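Local structure of molybdopterin-guanine dinucleotide biosynthesis protein B (MobB) (Archaeoglobus fulgidus, 2F1R) at residues A[23-28]-A[151-156]; A[54-57]-A[62-65]. The protein probably binds GTP and takes part in the biosynthesis of molybdopterin-guanine dinucleotide, a nucleotide-linked form of the molybdenum cofactor. All coordinates share one frame; numbering follows the deposited sequence.

Interaction 1: A[23-28]-A[151-156]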
ATOM      1  N   MET A  23       1.476 -14.848 -14.278  1.00 16.74           N
ATOM      2  CA  MET A  23       2.022 -13.484 -14.168  1.00 17.57           C
ATOM      3  C   MET A  23       3.193 -13.120 -15.129  1.00 19.05           C
ATOM      4  O   MET A  23       3.080 -12.130 -15.903  1.00 18.37           O
ATOM      5  CB  MET A  23       2.299 -13.119 -12.671  1.00 17.30           C
ATOM      6  CG  MET A  23       2.279 -11.581 -12.354  1.00 13.31           C
ATOM      7  SD  MET A  23       0.788 -10.753 -12.850  1.00  3.97           S
ATOM      8  CE  MET A  23      -0.345 -11.584 -11.784  1.00 11.08           C
ATOM      9  N   PRO A  24       4.300 -13.897 -15.129  1.00 20.74           N
ATOM     10  CA  PRO A  24       5.359 -13.527 -16.129  1.00 22.50           C
ATOM     11  C   PRO A  24       4.866 -13.435 -17.591  1.00 23.34           C
ATOM     12  O   PRO A  24       5.299 -12.546 -18.295  1.00 24.36           O
ATOM     13  CB  PRO A  24       6.399 -14.627 -16.003  1.00 22.88           C
ATOM     14  CG  PRO A  24       6.188 -15.211 -14.604  1.00 23.70           C
ATOM     15  CD  PRO A  24       4.693 -15.050 -14.300  1.00 21.35           C
ATOM     16  N   ILE A  25       3.964 -14.307 -18.041  1.00 23.95           N
ATOM     17  CA  ILE A  25       3.423 -14.186 -19.402  1.00 24.73           C
ATOM     18  C   ILE A  25       2.568 -12.920 -19.582  1.00 25.17           C
ATOM     19  O   ILE A  25       2.708 -12.197 -20.578  1.00 25.14           O
ATOM     20  CB  ILE A  25       2.562 -15.419 -19.846  1.00 25.30           C
ATOM     21  CG1 ILE A  25       3.360 -16.713 -19.874  1.00 25.55           C
ATOM     22  CG2 ILE A  25       2.009 -15.200 -21.257  1.00 25.56           C
ATOM     23  CD1 ILE A  25       3.349 -17.465 -18.617  1.00 28.71           C
ATOM     24  N   LEU A  26       1.659 -12.665 -18.641  1.00 25.38           N
ATOM     25  CA  LEU A  26       0.838 -11.445 -18.703  1.00 26.47           C
ATOM     26  C   LEU A  26       1.733 -10.196 -18.770  1.00 26.27           C
ATOM     27  O   LEU A  26       1.519  -9.332 -19.600  1.00 25.74           O
ATOM     28  CB  LEU A  26      -0.121 -11.350 -17.495  1.00 25.64           C
ATOM     29  CG  LEU A  26      -1.064 -12.532 -17.376  1.00 25.49           C
ATOM     30  CD1 LEU A  26      -1.741 -12.654 -15.960  1.00 22.07           C
ATOM     31  CD2 LEU A  26      -2.099 -12.564 -18.541  1.00 22.05           C
ATOM     32  N   ARG A  27       2.733 -10.133 -17.890  1.00 27.15           N
ATOM     33  CA  ARG A  27       3.680  -9.010 -17.822  1.00 28.10           C
ATOM     34  C   ARG A  27       4.595  -8.847 -19.060  1.00 29.26           C
ATOM     35  O   ARG A  27       4.872  -7.722 -19.481  1.00 28.35           O
ATOM     36  CB  ARG A  27       4.536  -9.121 -16.579  1.00 27.93           C
ATOM     37  CG  ARG A  27       3.787  -9.041 -15.216  1.00 29.24           C
ATOM     38  CD  ARG A  27       3.055  -7.719 -14.919  1.00 28.65           C
ATOM     39  NE  ARG A  27       3.775  -6.532 -15.378  1.00 28.89           N
ATOM     40  CZ  ARG A  27       4.877  -6.053 -14.816  1.00 26.48           C
ATOM     41  NH1 ARG A  27       5.396  -6.652 -13.756  1.00 26.41           N
ATOM     42  NH2 ARG A  27       5.449  -4.972 -15.306  1.00 23.52           N
ATOM     43  N   GLU A  28       5.054  -9.948 -19.656  1.00 30.99           N
ATOM     44  CA  GLU A  28       5.835  -9.849 -20.923  1.00 33.12           C
ATOM     45  C   GLU A  28       5.104  -9.095 -22.029  1.00 33.49           C
ATOM     46  O   GLU A  28       5.742  -8.471 -22.876  1.00 33.74           O
ATOM     47  CB  GLU A  28       6.353 -11.207 -21.401  1.00 33.56           C
ATOM     48  CG  GLU A  28       7.688 -11.637 -20.708  1.00 37.49           C
ATOM     49  CD  GLU A  28       7.971 -10.928 -19.334  1.00 41.83           C
ATOM     50  OE1 GLU A  28       7.744 -11.561 -18.253  1.00 39.45           O
ATOM     51  OE2 GLU A  28       8.432  -9.730 -19.352  1.00 44.70           O
ATOM     52  N   ARG A 151      -2.072 -21.226 -21.991  1.00 21.31           N
ATOM     53  CA  ARG A 151      -3.352 -21.178 -22.691  1.00 20.95           C
ATOM     54  C   ARG A 151      -4.329 -20.330 -21.879  1.00 18.88           C
ATOM     55  O   ARG A 151      -5.149 -19.606 -22.453  1.00 20.48           O
ATOM     56  CB  ARG A 151      -3.953 -22.589 -22.914  1.00 20.85           C
ATOM     57  CG  ARG A 151      -3.358 -23.433 -24.079  1.00 23.46           C
ATOM     58  CD  ARG A 151      -4.259 -24.683 -24.406  1.00 23.42           C
ATOM     59  NE  ARG A 151      -5.640 -24.306 -24.814  1.00 28.54           N
ATOM     60  CZ  ARG A 151      -6.719 -25.097 -24.749  1.00 28.22           C
ATOM     61  NH1 ARG A 151      -6.615 -26.329 -24.272  1.00 27.53           N
ATOM     62  NH2 ARG A 151      -7.914 -24.640 -25.154  1.00 27.58           N
ATOM     63  N   ILE A 152      -4.260 -20.431 -20.554  1.00 16.89           N
ATOM     64  CA  ILE A 152      -5.169 -19.666 -19.692  1.00 15.82           C
ATOM     65  C   ILE A 152      -4.792 -18.188 -19.675  1.00 15.83           C
ATOM     66  O   ILE A 152      -5.670 -17.311 -19.751  1.00 16.24           O
ATOM     67  CB  ILE A 152      -5.274 -20.259 -18.264  1.00 15.82           C
ATOM     68  CG1 ILE A 152      -5.695 -21.740 -18.316  1.00 13.27           C
ATOM     69  CG2 ILE A 152      -6.284 -19.436 -17.391  1.00 12.91           C
ATOM     70  CD1 ILE A 152      -5.241 -22.590 -17.066  1.00 15.67           C
ATOM     71  N   ALA A 153      -3.488 -17.924 -19.615  1.00 15.71           N
ATOM     72  CA  ALA A 153      -2.949 -16.575 -19.726  1.00 15.87           C
ATOM     73  C   ALA A 153      -3.365 -15.926 -21.046  1.00 17.16           C
ATOM     74  O   ALA A 153      -3.899 -14.788 -21.063  1.00 18.10           O
ATOM     75  CB  ALA A 153      -1.432 -16.612 -19.565  1.00 14.63           C
ATOM     76  N   GLU A 154      -3.195 -16.659 -22.161  1.00 18.47           N
ATOM     77  CA  GLU A 154      -3.581 -16.156 -23.479  1.00 17.49           C
ATOM     78  C   GLU A 154      -5.061 -15.867 -23.568  1.00 17.66           C
ATOM     79  O   GLU A 154      -5.502 -14.884 -24.227  1.00 16.01           O
ATOM     80  CB  GLU A 154      -3.151 -17.130 -24.602  1.00 19.52           C
ATOM     81  CG  GLU A 154      -3.468 -16.639 -26.068  1.00 22.43           C
ATOM     82  CD  GLU A 154      -3.043 -15.161 -26.361  1.00 28.99           C
ATOM     83  OE1 GLU A 154      -1.837 -14.822 -26.208  1.00 32.24           O
ATOM     84  OE2 GLU A 154      -3.929 -14.349 -26.736  1.00 30.03           O
ATOM     85  N   PHE A 155      -5.843 -16.714 -22.886  1.00 17.54           N
ATOM     86  CA  PHE A 155      -7.291 -16.540 -22.871  1.00 16.18           C
ATOM     87  C   PHE A 155      -7.572 -15.223 -22.205  1.00 15.10           C
ATOM     88  O   PHE A 155      -8.456 -14.497 -22.629  1.00 16.55           O
ATOM     89  CB  PHE A 155      -7.960 -17.699 -22.095  1.00 17.12           C
ATOM     90  CG  PHE A 155      -9.443 -17.552 -21.896  1.00 16.75           C
ATOM     91  CD1 PHE A 155     -10.328 -17.558 -22.977  1.00 19.19           C
ATOM     92  CD2 PHE A 155      -9.964 -17.433 -20.618  1.00 18.54           C
ATOM     93  CE1 PHE A 155     -11.719 -17.423 -22.790  1.00 18.27           C
ATOM     94  CE2 PHE A 155     -11.340 -17.324 -20.406  1.00 15.63           C
ATOM     95  CZ  PHE A 155     -12.224 -17.323 -21.481  1.00 17.83           C
ATOM     96  N   ILE A 156      -6.864 -14.936 -21.122  1.00 15.24           N
ATOM     97  CA  ILE A 156      -7.073 -13.678 -20.407  1.00 14.27           C
ATOM     98  C   ILE A 156      -6.614 -12.521 -21.314  1.00 15.13           C
ATOM     99  O   ILE A 156      -7.362 -11.576 -21.525  1.00 15.20           O
ATOM    100  CB  ILE A 156      -6.366 -13.606 -19.022  1.00 14.71           C
ATOM    101  CG1 ILE A 156      -6.957 -14.682 -18.043  1.00 13.99           C
ATOM    102  CG2 ILE A 156      -6.582 -12.144 -18.464  1.00 13.68           C
ATOM    103  CD1 ILE A 156      -6.244 -14.905 -16.725  1.00 12.07           C
TER

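Interaction 2: A[54-57]-A[62-65]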
ATOM      1  N   TRP A  54       4.977  -0.265  12.224  1.00 31.93           N
ATOM      2  CA  TRP A  54       3.972  -0.893  13.050  1.00 31.14           C
ATOM      3  C   TRP A  54       3.570  -0.011  14.270  1.00 28.68           C
ATOM      4  O   TRP A  54       2.379   0.225  14.515  1.00 27.51           O
ATOM      5  CB  TRP A  54       4.434  -2.287  13.459  1.00 33.32           C
ATOM      6  CG  TRP A  54       3.427  -2.897  14.271  1.00 36.98           C
ATOM      7  CD1 TRP A  54       2.258  -3.492  13.842  1.00 39.93           C
ATOM      8  CD2 TRP A  54       3.402  -2.936  15.696  1.00 40.46           C
ATOM      9  NE1 TRP A  54       1.516  -3.914  14.922  1.00 41.40           N
ATOM     10  CE2 TRP A  54       2.192  -3.588  16.075  1.00 42.48           C
ATOM     11  CE3 TRP A  54       4.282  -2.492  16.695  1.00 39.65           C
ATOM     12  CZ2 TRP A  54       1.848  -3.808  17.423  1.00 41.10           C
ATOM     13  CZ3 TRP A  54       3.937  -2.701  18.034  1.00 39.50           C
ATOM     14  CH2 TRP A  54       2.733  -3.356  18.384  1.00 39.62           C
ATOM     15  N   LYS A  55       4.563   0.500  15.001  1.00 25.99           N
ATOM     16  CA  LYS A  55       4.326   1.467  16.095  1.00 24.02           C
ATOM     17  C   LYS A  55       3.626   2.743  15.636  1.00 21.93           C
ATOM     18  O   LYS A  55       2.693   3.224  16.289  1.00 22.27           O
ATOM     19  CB  LYS A  55       5.645   1.882  16.730  1.00 23.78           C
ATOM     20  CG  LYS A  55       6.140   0.929  17.726  1.00 26.35           C
ATOM     21  CD  LYS A  55       7.602   1.187  18.025  1.00 30.99           C
ATOM     22  CE  LYS A  55       8.324  -0.114  18.410  1.00 32.87           C
ATOM     23  NZ  LYS A  55       9.564   0.188  19.165  1.00 36.85           N
ATOM     24  N   ILE A  56       4.107   3.329  14.545  1.00 19.83           N
ATOM     25  CA  ILE A  56       3.466   4.531  13.997  1.00 17.98           C
ATOM     26  C   ILE A  56       2.006   4.182  13.596  1.00 16.34           C
ATOM     27  O   ILE A  56       1.059   4.870  13.971  1.00 13.78           O
ATOM     28  CB  ILE A  56       4.298   5.160  12.824  1.00 18.05           C
ATOM     29  CG1 ILE A  56       5.594   5.785  13.362  1.00 18.76           C
ATOM     30  CG2 ILE A  56       3.482   6.238  12.123  1.00 16.44           C
ATOM     31  CD1 ILE A  56       6.804   5.678  12.457  1.00 14.60           C
ATOM     32  N   TYR A  57       1.839   3.089  12.855  1.00 16.05           N
ATOM     33  CA  TYR A  57       0.511   2.657  12.500  1.00 16.76           C
ATOM     34  C   TYR A  57      -0.428   2.557  13.719  1.00 16.97           C
ATOM     35  O   TYR A  57      -1.509   3.142  13.718  1.00 16.53           O
ATOM     36  CB  TYR A  57       0.498   1.342  11.734  1.00 16.47           C
ATOM     37  CG  TYR A  57      -0.903   1.050  11.273  1.00 16.17           C
ATOM     38  CD1 TYR A  57      -1.367   1.581  10.082  1.00 18.22           C
ATOM     39  CD2 TYR A  57      -1.789   0.321  12.060  1.00 15.30           C
ATOM     40  CE1 TYR A  57      -2.667   1.339   9.631  1.00 17.56           C
ATOM     41  CE2 TYR A  57      -3.091   0.083  11.634  1.00 18.08           C
ATOM     42  CZ  TYR A  57      -3.515   0.595  10.404  1.00 17.08           C
ATOM     43  OH  TYR A  57      -4.778   0.380   9.938  1.00 19.22           O
ATOM     44  N   ASP A  62      -1.833   6.462   9.295  1.00  9.21           N
ATOM     45  CA  ASP A  62      -1.643   5.610   8.118  1.00 10.07           C
ATOM     46  C   ASP A  62      -0.190   5.755   7.673  1.00 11.31           C
ATOM     47  O   ASP A  62       0.452   6.782   7.945  1.00  9.94           O
ATOM     48  CB  ASP A  62      -2.622   6.015   7.034  1.00  9.31           C
ATOM     49  CG  ASP A  62      -4.074   5.696   7.439  1.00 13.92           C
ATOM     50  OD1 ASP A  62      -4.286   4.747   8.284  1.00  9.09           O
ATOM     51  OD2 ASP A  62      -4.996   6.352   6.873  1.00 16.19           O
ATOM     52  N   VAL A  63       0.358   4.705   7.056  1.00 12.01           N
ATOM     53  CA  VAL A  63       1.795   4.637   6.864  1.00 12.33           C
ATOM     54  C   VAL A  63       2.182   4.377   5.384  1.00 11.50           C
ATOM     55  O   VAL A  63       1.596   3.513   4.735  1.00  8.68           O
ATOM     56  CB  VAL A  63       2.380   3.524   7.769  1.00 12.50           C
ATOM     57  CG1 VAL A  63       3.888   3.327   7.515  1.00 14.33           C
ATOM     58  CG2 VAL A  63       2.157   3.899   9.261  1.00 13.99           C
ATOM     59  N   VAL A  64       3.126   5.162   4.869  1.00 11.99           N
ATOM     60  CA  VAL A  64       3.747   4.867   3.557  1.00 12.73           C
ATOM     61  C   VAL A  64       5.202   4.514   3.781  1.00 13.67           C
ATOM     62  O   VAL A  64       5.934   5.286   4.395  1.00 12.12           O
ATOM     63  CB  VAL A  64       3.630   6.030   2.516  1.00 13.98           C
ATOM     64  CG1 VAL A  64       4.395   5.713   1.247  1.00 13.05           C
ATOM     65  CG2 VAL A  64       2.206   6.297   2.125  1.00 12.64           C
ATOM     66  N   ILE A  65       5.602   3.334   3.332  1.00 13.98           N
ATOM     67  CA  ILE A  65       6.997   2.938   3.363  1.00 15.63           C
ATOM     68  C   ILE A  65       7.517   3.064   1.952  1.00 17.13           C
ATOM     69  O   ILE A  65       7.045   2.380   1.043  1.00 16.84           O
ATOM     70  CB  ILE A  65       7.186   1.518   3.904  1.00 15.40           C
ATOM     71  CG1 ILE A  65       6.437   1.386   5.220  1.00 16.41           C
ATOM     72  CG2 ILE A  65       8.654   1.254   4.215  1.00 18.79           C
ATOM     73  CD1 ILE A  65       6.530   0.003   5.881  1.00 20.36           C
TER

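Interaction 1: A[23-28]-A[151-156]
The backbone bond from Arg27 N to Met23 O, 2.8 Å long, closes the helical turn that carries Ile25 and Leu26 up against Ala153 and Ile156. All the contacts made between the two helices themselves are apolar or van der Waals in kind. Segments 23-28 and 151-156 run in roughly the same direction, their axes 9.5 Å apart at closest approach and crossing at -39°. They come nearest at Leu26 and Ala153, whose CA atoms are 6.5 Å apart. Ala153 suits this point because its single methyl is small enough to let the two backbones come this near. Ile25 meets that methyl with its short branch: CG2 lies anti to the backbone N, which places it 4.1 Å from Ala153 CB. Leu26 takes a different path. Its CA-CB bond does not aim directly at the other helix, yet the branched end swings closer, and one methyl, CD2, does the touching. This methyl rests 3.8 Å from Ala153 O, a van der Waals contact of a methyl with a carbonyl oxygen, and also reaches Ile156, coming 4.4 Å from its CB. Leucine thus spans the successive turns marked by Ala153 and Ile156, while the beta-branched isoleucines offer bulk close to their own backbones. Pro24, having no N-H to give to the preceding turn, sits at a kink in helix 12-28 just before the contact residues. Beside the contact, Met22 packs on Ala153 and Ile156, extending the apolar seam, whereas Glu154 turns away and forms a salt bridge with Arg161. With the fit made mainly by aliphatic carbon, and by one methyl against a carbonyl oxygen, the contact probably depends on the exclusion of water and on complementary shape.

Interaction 2: A[54-57]-A[62-65]
The backbone of helix segment 54-57 comes closest to that of strand segment 62-65 at Tyr57 and Asp62, whose CA atoms are 5.7 Å apart where the chain turns back from helix to strand. Val63 has the largest share of the contact, and its touching is done by one methyl. With CG1 anti to its backbone N (chi1 175°), its other branch, CG2, is set against the helix, 3.7 Å from Tyr57 N and 3.9 Å from Ile56 CG2. The side chains of Ile56 and Val63 cross at about a right angle. The same valine methyl also meets Tyr57 at CB, 3.9 Å away, and lies at the edge of the ring, near its plane. Beta-branched residues fit well here, since their methyls sit close to the main chain, where helix and strand come near each other. Tyr57, its CG anti to the backbone N, runs obliquely past Asp62: CE1 is 4.0 Å from Asp62 OD1, and the ring and carboxylate planes are 27° apart. That buried carboxylate is satisfied from beyond the two segments, OD1 by a salt bridge to Arg76 NE and OD2 by a hydrogen bond to Tyr96 OH of the second subunit. Arg76 of the same chain and Lys70 of the second subunit each make a cation-pi contact with the tyrosine ring, an electron-rich surface suited to them. Helix 52-59 leads through a short connection into strand 62-66, which pairs antiparallel with strand 70-76 and in parallel with a strand of the second subunit, a beta sheet continued across a dimer interface.

In the fold
Interaction 2 is nested along the chain inside the long loop closed by interaction 1. Their centres lie 35 Å apart, with nearest atoms about 17 Å apart, and they belong to different parts of the fold. Interaction 1 joins helices 12-28 and 149-160, which pack on strands of the parallel six-stranded sheet; the first follows a probable P-loop, in keeping with the family's suggested GTP binding. Interaction 2 belongs to a projecting helix and two-stranded antiparallel sheet. Dimerisation relates the two regions: Ser59 of the second subunit, on the helix 52-59 used in interaction 2, packs on Met23 and Pro24, so the projecting helix of the second subunit reaches helix 12-28 of this chain, and the reverse presumably holds.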